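Local coordinates for xylan esterase 1 (Thermoanaerobacterium sp. 'JW/SL YS485', PDB 3FCY), which probably hydrolyses acetyl esters of xylan as a carbohydrate esterase of family 7, by a serine charge-relay mechanism, and binds calcium, at residues A[62-67]-A[88-93]; A[141-146]-A[178-183]; A[153-158]-A[168-173]. All blocks are in the same frame, centred on the assembly; numbering follows the deposited sequence.

Contact 1 (A[62-67]-A[88-93]); sequences RSVDPK and TGVRGA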
# COMPACT_ATOMS: atom_id res chain seq x y z
N ARG A 62 -40.67 25.80 -0.49
CA ARG A 62 -42.01 25.93 -1.04
C ARG A 62 -42.35 27.30 -1.61
O ARG A 62 -43.31 27.45 -2.36
CB ARG A 62 -43.03 25.51 0.02
CG ARG A 62 -43.04 24.01 0.24
CD ARG A 62 -43.67 23.60 1.56
NE ARG A 62 -43.60 22.15 1.74
CZ ARG A 62 -43.81 21.52 2.89
NH1 ARG A 62 -44.10 22.22 3.98
NH2 ARG A 62 -43.74 20.20 2.95
N SER A 63 -41.55 28.31 -1.27
CA SER A 63 -41.80 29.65 -1.78
C SER A 63 -41.05 29.88 -3.10
O SER A 63 -41.21 30.92 -3.74
CB SER A 63 -41.35 30.70 -0.76
OG SER A 63 -39.95 30.65 -0.56
N VAL A 64 -40.23 28.91 -3.51
CA VAL A 64 -39.47 29.05 -4.74
C VAL A 64 -40.27 28.77 -6.00
O VAL A 64 -41.07 27.84 -6.05
CB VAL A 64 -38.24 28.10 -4.76
CG1 VAL A 64 -37.48 28.26 -6.07
CG2 VAL A 64 -37.32 28.39 -3.58
N ASP A 65 -40.05 29.60 -7.02
CA ASP A 65 -40.70 29.41 -8.31
C ASP A 65 -39.71 28.53 -9.08
O ASP A 65 -38.64 28.99 -9.45
CB ASP A 65 -40.87 30.74 -9.05
CG ASP A 65 -41.55 30.58 -10.40
OD1 ASP A 65 -41.45 29.48 -11.00
OD2 ASP A 65 -42.19 31.54 -10.86
N PRO A 66 -40.07 27.26 -9.32
CA PRO A 66 -39.18 26.35 -10.03
C PRO A 66 -38.84 26.72 -11.48
O PRO A 66 -37.76 26.40 -11.96
CB PRO A 66 -39.92 25.01 -9.94
CG PRO A 66 -41.36 25.44 -9.97
CD PRO A 66 -41.37 26.63 -9.03
N LYS A 67 -39.76 27.41 -12.16
CA LYS A 67 -39.54 27.80 -13.55
C LYS A 67 -38.92 26.64 -14.32
O LYS A 67 -37.87 26.77 -14.95
CB LYS A 67 -38.63 29.03 -13.62
CG LYS A 67 -39.30 30.32 -13.14
CD LYS A 67 -38.38 31.52 -13.33
CE LYS A 67 -39.05 32.80 -12.86
NZ LYS A 67 -38.16 33.98 -13.06
N THR A 88 -35.39 25.60 -10.59
CA THR A 88 -34.68 26.46 -9.66
C THR A 88 -34.97 26.04 -8.22
O THR A 88 -36.12 25.90 -7.83
CB THR A 88 -35.09 27.94 -9.86
OG1 THR A 88 -34.76 28.33 -11.20
CG2 THR A 88 -34.36 28.83 -8.88
N GLY A 89 -33.90 25.82 -7.46
CA GLY A 89 -34.05 25.42 -6.07
C GLY A 89 -33.82 26.62 -5.17
O GLY A 89 -33.79 27.76 -5.65
N VAL A 90 -33.66 26.39 -3.87
CA VAL A 90 -33.44 27.50 -2.95
C VAL A 90 -32.15 28.23 -3.30
O VAL A 90 -31.23 27.65 -3.87
CB VAL A 90 -33.37 27.01 -1.47
CG1 VAL A 90 -34.73 26.45 -1.05
CG2 VAL A 90 -32.28 25.96 -1.31
N ARG A 91 -32.11 29.52 -2.98
CA ARG A 91 -30.96 30.38 -3.23
C ARG A 91 -30.71 30.61 -4.72
O ARG A 91 -29.61 31.01 -5.11
CB ARG A 91 -29.71 29.82 -2.54
CG ARG A 91 -29.89 29.52 -1.05
CD ARG A 91 -30.53 30.69 -0.31
NE ARG A 91 -31.02 30.33 1.02
CZ ARG A 91 -30.24 30.15 2.10
NH1 ARG A 91 -28.93 30.30 2.01
NH2 ARG A 91 -30.79 29.83 3.26
N GLY A 92 -31.72 30.36 -5.54
CA GLY A 92 -31.62 30.57 -6.97
C GLY A 92 -30.79 29.59 -7.78
O GLY A 92 -30.51 29.83 -8.95
N ALA A 93 -30.41 28.47 -7.18
CA ALA A 93 -29.60 27.47 -7.89
C ALA A 93 -30.41 26.70 -8.94
O ALA A 93 -31.50 26.21 -8.67
CB ALA A 93 -28.99 26.49 -6.89

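Contact 2 (A[141-146]-A[178-183]); sequences DVRGQG and RHIFLD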
# COMPACT_ATOMS: atom_id res chain seq x y z
N ASP A 141 -28.94 15.57 -10.25
CA ASP A 141 -27.52 15.83 -10.06
C ASP A 141 -27.43 16.70 -8.82
O ASP A 141 -28.20 17.64 -8.65
CB ASP A 141 -26.92 16.60 -11.25
CG ASP A 141 -26.68 15.72 -12.46
OD1 ASP A 141 -26.50 14.49 -12.28
OD2 ASP A 141 -26.65 16.26 -13.58
N VAL A 142 -26.49 16.37 -7.93
CA VAL A 142 -26.30 17.14 -6.71
C VAL A 142 -25.56 18.43 -7.06
O VAL A 142 -24.68 18.43 -7.93
CB VAL A 142 -25.49 16.35 -5.66
CG1 VAL A 142 -25.14 17.25 -4.47
CG2 VAL A 142 -26.31 15.15 -5.17
N ARG A 143 -25.92 19.52 -6.40
CA ARG A 143 -25.28 20.81 -6.63
C ARG A 143 -23.76 20.72 -6.54
O ARG A 143 -23.22 20.11 -5.63
CB ARG A 143 -25.74 21.84 -5.59
CG ARG A 143 -27.22 22.13 -5.58
CD ARG A 143 -27.56 23.18 -4.53
NE ARG A 143 -28.98 23.48 -4.53
CZ ARG A 143 -29.51 24.62 -4.10
NH1 ARG A 143 -28.73 25.58 -3.63
NH2 ARG A 143 -30.83 24.80 -4.16
N GLY A 144 -23.09 21.34 -7.50
CA GLY A 144 -21.63 21.38 -7.52
C GLY A 144 -20.82 20.10 -7.49
O GLY A 144 -19.63 20.15 -7.16
N GLN A 145 -21.42 18.96 -7.83
CA GLN A 145 -20.64 17.73 -7.83
C GLN A 145 -20.25 17.34 -9.26
O GLN A 145 -19.78 18.19 -10.02
CB GLN A 145 -21.38 16.61 -7.08
CG GLN A 145 -21.59 16.98 -5.61
CD GLN A 145 -21.92 15.81 -4.70
OE1 GLN A 145 -22.02 14.66 -5.14
NE2 GLN A 145 -22.08 16.09 -3.40
N GLY A 146 -20.45 16.08 -9.65
CA GLY A 146 -20.05 15.67 -10.98
C GLY A 146 -21.00 15.93 -12.13
O GLY A 146 -20.68 15.62 -13.28
N ARG A 178 -28.13 21.20 3.30
CA ARG A 178 -29.46 21.60 3.72
C ARG A 178 -30.21 21.93 2.43
O ARG A 178 -31.36 21.52 2.22
CB ARG A 178 -29.35 22.81 4.65
CG ARG A 178 -30.67 23.36 5.19
CD ARG A 178 -31.14 24.52 4.34
NE ARG A 178 -32.00 25.44 5.09
CZ ARG A 178 -32.57 26.51 4.55
NH1 ARG A 178 -32.37 26.79 3.27
NH2 ARG A 178 -33.34 27.30 5.29
N HIS A 179 -29.54 22.66 1.54
CA HIS A 179 -30.14 23.04 0.26
C HIS A 179 -30.31 21.81 -0.62
O HIS A 179 -31.34 21.64 -1.27
CB HIS A 179 -29.27 24.07 -0.47
CG HIS A 179 -28.84 25.22 0.39
ND1 HIS A 179 -29.66 25.77 1.35
CD2 HIS A 179 -27.69 25.93 0.42
CE1 HIS A 179 -29.03 26.78 1.94
NE2 HIS A 179 -27.83 26.89 1.39
N ILE A 180 -29.29 20.96 -0.64
CA ILE A 180 -29.33 19.73 -1.44
C ILE A 180 -30.50 18.86 -1.00
O ILE A 180 -31.24 18.34 -1.83
CB ILE A 180 -28.01 18.94 -1.31
CG1 ILE A 180 -26.85 19.76 -1.90
CG2 ILE A 180 -28.13 17.60 -2.04
CD1 ILE A 180 -25.47 19.15 -1.69
N PHE A 181 -30.68 18.70 0.31
CA PHE A 181 -31.80 17.91 0.82
C PHE A 181 -33.09 18.55 0.31
O PHE A 181 -33.99 17.85 -0.17
CB PHE A 181 -31.81 17.89 2.35
CG PHE A 181 -30.78 16.97 2.97
CD1 PHE A 181 -29.78 16.38 2.20
CD2 PHE A 181 -30.79 16.73 4.34
CE1 PHE A 181 -28.81 15.56 2.79
CE2 PHE A 181 -29.83 15.92 4.94
CZ PHE A 181 -28.83 15.34 4.17
N LEU A 182 -33.18 19.87 0.41
CA LEU A 182 -34.37 20.58 -0.07
C LEU A 182 -34.59 20.34 -1.56
O LEU A 182 -35.74 20.24 -2.00
CB LEU A 182 -34.26 22.08 0.22
CG LEU A 182 -34.41 22.48 1.69
CD1 LEU A 182 -34.23 24.00 1.84
CD2 LEU A 182 -35.78 22.04 2.21
N ASP A 183 -33.51 20.26 -2.33
CA ASP A 183 -33.65 20.01 -3.76
C ASP A 183 -34.35 18.67 -3.99
O ASP A 183 -35.21 18.56 -4.86
CB ASP A 183 -32.28 19.96 -4.47
CG ASP A 183 -31.56 21.30 -4.49
OD1 ASP A 183 -32.22 22.36 -4.47
OD2 ASP A 183 -30.31 21.29 -4.56
O HOH W 1 -28.93 19.14 -5.72

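Contact 3 (A[153-158]-A[168-173]); sequences GGVTGN and LDDDAD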
# COMPACT_ATOMS: atom_id res chain seq x y z
N GLY A 153 -22.95 28.80 -4.00
CA GLY A 153 -21.98 29.14 -2.97
C GLY A 153 -22.43 30.29 -2.09
O GLY A 153 -23.58 30.34 -1.65
N GLY A 154 -21.52 31.22 -1.83
CA GLY A 154 -21.85 32.36 -1.00
C GLY A 154 -21.79 32.01 0.47
O GLY A 154 -22.57 32.51 1.27
N VAL A 155 -20.86 31.13 0.83
CA VAL A 155 -20.71 30.71 2.22
C VAL A 155 -19.33 31.09 2.73
O VAL A 155 -18.38 31.24 1.95
CB VAL A 155 -20.87 29.19 2.37
CG1 VAL A 155 -22.27 28.77 1.94
CG2 VAL A 155 -19.81 28.47 1.54
N THR A 156 -19.21 31.24 4.04
CA THR A 156 -17.92 31.57 4.63
C THR A 156 -17.28 30.24 5.02
O THR A 156 -17.95 29.21 5.06
CB THR A 156 -18.08 32.44 5.88
OG1 THR A 156 -18.94 31.78 6.81
CG2 THR A 156 -18.67 33.79 5.51
N GLY A 157 -15.98 30.26 5.28
CA GLY A 157 -15.31 29.03 5.65
C GLY A 157 -14.75 28.28 4.45
O GLY A 157 -14.77 28.77 3.33
N ASN A 158 -14.26 27.07 4.71
CA ASN A 158 -13.65 26.21 3.70
C ASN A 158 -14.54 25.90 2.49
O ASN A 158 -15.74 25.66 2.63
CB ASN A 158 -13.21 24.91 4.38
CG ASN A 158 -12.43 24.00 3.46
OD1 ASN A 158 -13.00 23.22 2.69
ND2 ASN A 158 -11.11 24.10 3.52
N LEU A 168 -20.41 25.03 7.19
CA LEU A 168 -20.41 24.65 8.60
C LEU A 168 -20.06 25.82 9.53
O LEU A 168 -20.57 25.90 10.65
CB LEU A 168 -19.45 23.48 8.83
CG LEU A 168 -19.39 22.87 10.24
CD1 LEU A 168 -20.77 22.37 10.66
CD2 LEU A 168 -18.39 21.73 10.25
N ASP A 169 -19.18 26.72 9.08
CA ASP A 169 -18.80 27.88 9.90
C ASP A 169 -19.69 29.09 9.59
O ASP A 169 -19.45 30.19 10.08
CB ASP A 169 -17.34 28.29 9.66
CG ASP A 169 -16.35 27.32 10.28
OD1 ASP A 169 -16.66 26.73 11.34
OD2 ASP A 169 -15.25 27.16 9.71
N ASP A 170 -20.71 28.88 8.77
CA ASP A 170 -21.65 29.94 8.41
C ASP A 170 -22.92 29.65 9.21
O ASP A 170 -22.94 28.72 10.02
CB ASP A 170 -21.98 29.85 6.91
CG ASP A 170 -22.54 31.14 6.35
OD1 ASP A 170 -23.39 31.77 7.02
OD2 ASP A 170 -22.13 31.53 5.23
N ASP A 171 -23.98 30.42 8.99
CA ASP A 171 -25.23 30.16 9.70
C ASP A 171 -25.75 28.78 9.31
O ASP A 171 -25.61 28.36 8.16
CB ASP A 171 -26.29 31.21 9.36
CG ASP A 171 -27.56 31.02 10.16
OD1 ASP A 171 -27.54 31.31 11.38
OD2 ASP A 171 -28.58 30.57 9.58
N ALA A 172 -26.34 28.06 10.27
CA ALA A 172 -26.86 26.72 10.00
C ALA A 172 -27.76 26.66 8.77
O ALA A 172 -27.75 25.67 8.03
CB ALA A 172 -27.61 26.20 11.22
N ASP A 173 -28.54 27.72 8.54
CA ASP A 173 -29.45 27.75 7.39
C ASP A 173 -28.72 27.88 6.05
O ASP A 173 -29.35 27.85 5.00
CB ASP A 173 -30.45 28.90 7.53
CG ASP A 173 -31.42 28.71 8.69
OD1 ASP A 173 -32.31 29.58 8.86
OD2 ASP A 173 -31.31 27.72 9.44
O HOH W 2 -22.74 33.38 3.81
O HOH W 3 -14.38 26.15 7.53

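Contact 1 (A[62-67]-A[88-93])
Val-64, in the loop that leads from helix 50-62 to strand 69-72, packs on Thr-88 and Val-90 at the turn between strands 80-88 and 94-102, and Pro-66 adds its carbonyl O, in a partly buried loop-to-loop contact of 221 Å². One backbone bond fixes it: Thr-88 N donates to Pro-66 O over 2.9 Å, in the carbonyl plane and onto a lone pair. Val-64 fills the rest with its two branches. CG1, anti to the backbone N (chi1 179°), lies 3.2 Å from Thr-88 O, while CG2 meets Val-90 CG1 at 4.1 Å, the two valines crossing at about a right angle. Thr-88 points its CB toward the 62-67 loop, 3.7 Å from Asp-65 O, but its OG1 is bonded to Arg-94, which also reaches the loop through Lys-67 O. Two turns shape the partners. Asp-65 OD1 accepts Lys-67 N at 2.9 Å, an Asx turn that bends the chain at Pro-66; across the contact, Gly-89 N donates to Ala-93 O at 2.7 Å and closes the turn, with Gly-92 at positive phi. Val-90 also touches His-179 and Leu-182 of helix 176-192. What results is a beta hairpin end, in the antiparallel part of the alpha/beta-hydrolase sheet, held by the loop that follows an N-terminal helix.

Contact 2 (A[141-146]-A[178-183])
Arg-143 reaches from a type II beta turn, Val-142 to Gln-145, to Asp-183 on helix 176-192 in a side-on, two-nitrogen salt bridge within the alpha/beta-hydrolase fold. The turn follows strand 136-140, and Gly-144 occupies its third position at positive phi. From CB, which is directed at the helix, CG leaves anti to the carbonyl carbon (chi1 -61°) and the chain runs extended to NE. CG passes 3.4 Å from Asp-183 OD2, and CD follows it at 3.3 Å from that same oxygen. NE then donates to Asp-183 OD2 over 2.6 Å and NH2 to Asp-183 OD1 over 2.8 Å, each oxygen using its syn lone pair. Guanidinium and carboxylate are nearly coplanar, 24° apart, so the pair of bonds fixes the rotation of both groups. NH2 has a second acceptor in Val-90 O. NH1 lies 3.5 Å from His-179 CB, which sits over one face of the guanidinium, offset toward its rim. Beside this buried charge pair, Val-142 CG1 presses on Ile-180 CD1 at 3.4 Å, tighter than usual for two carbons, and Leu-213 of helix 209-220 touches both side chains. The salt bridge ties this turn to the helix, and the turn lies near the probable active site: the side chain of Val-142 is about 7 Å from that of Tyr-117, predicted to bind substrate. Asp-183 OD2 also takes a bond from a water, whose oxygen accepts Arg-143 N at 3.1 Å.

Contact 3 (A[153-158]-A[168-173])
Thr-156 and Asp-170 face each other with CA atoms 5.6 Å apart, as do Gly-157 and Asp-169, so the two loop segments run past one another in opposite directions. Gly-157 is needed for this approach: at its phi of 90° a CB would be jammed against the preceding carbonyl O and pressed on Asp-169 CB. Asp-170 carries the contact. Its CG stands anti to the backbone N (chi1 -161°), which sends OD2 across to accept Thr-156 N over 3.2 Å, on the anti side and 27° out of the carboxylate plane. Thr-156 OG1 crosses over the same side chain, 3.6 Å from Asp-170 CB, with no hydrogen bond assigned between the two side chains. The other oxygen, OD1, accepts from Asp-171 N and from Asn-174 ND2. With an alanine here, Thr-156 N would probably lose its carboxylate acceptor, and Asp-171 N and Asn-174 ND2 theirs. Asp-169 works through solvent: a water donates to its OD2 at 2.6 Å and accepts Asn-158 N at 3.0 Å, while OD1 is held by Tyr-256 OH. At the subunit interface Asn-158 ND2 donates to Gln-145 O of a second subunit. With one direct bond and water-mediated links, all ending on carboxylates, this surface contact is a polar one that ties together two loops at a subunit interface and contains little apolar packing.

The three contacts surround the N-terminal half of helix 176-192 and its approach. Contact 1 closes first along the chain; contact 2 then spans from the end of strand 136-140 to the helix, and contact 3 lies wholly in the excursion between those two points. Centres of contacts 1 and 2 are about 13 Å apart, 2 and 3 about 15 Å, and 1 and 3 about 19 Å. Arg-91 of contact 1 connects all three, with NH1 packed on His-179 and a weak hydrogen bond from Arg-91 NH2 to Asp-173 O. The hairpin, the helix and the long loop are thus joined through side-chain contacts, and the loops in contacts 2 and 3 also meet a second subunit.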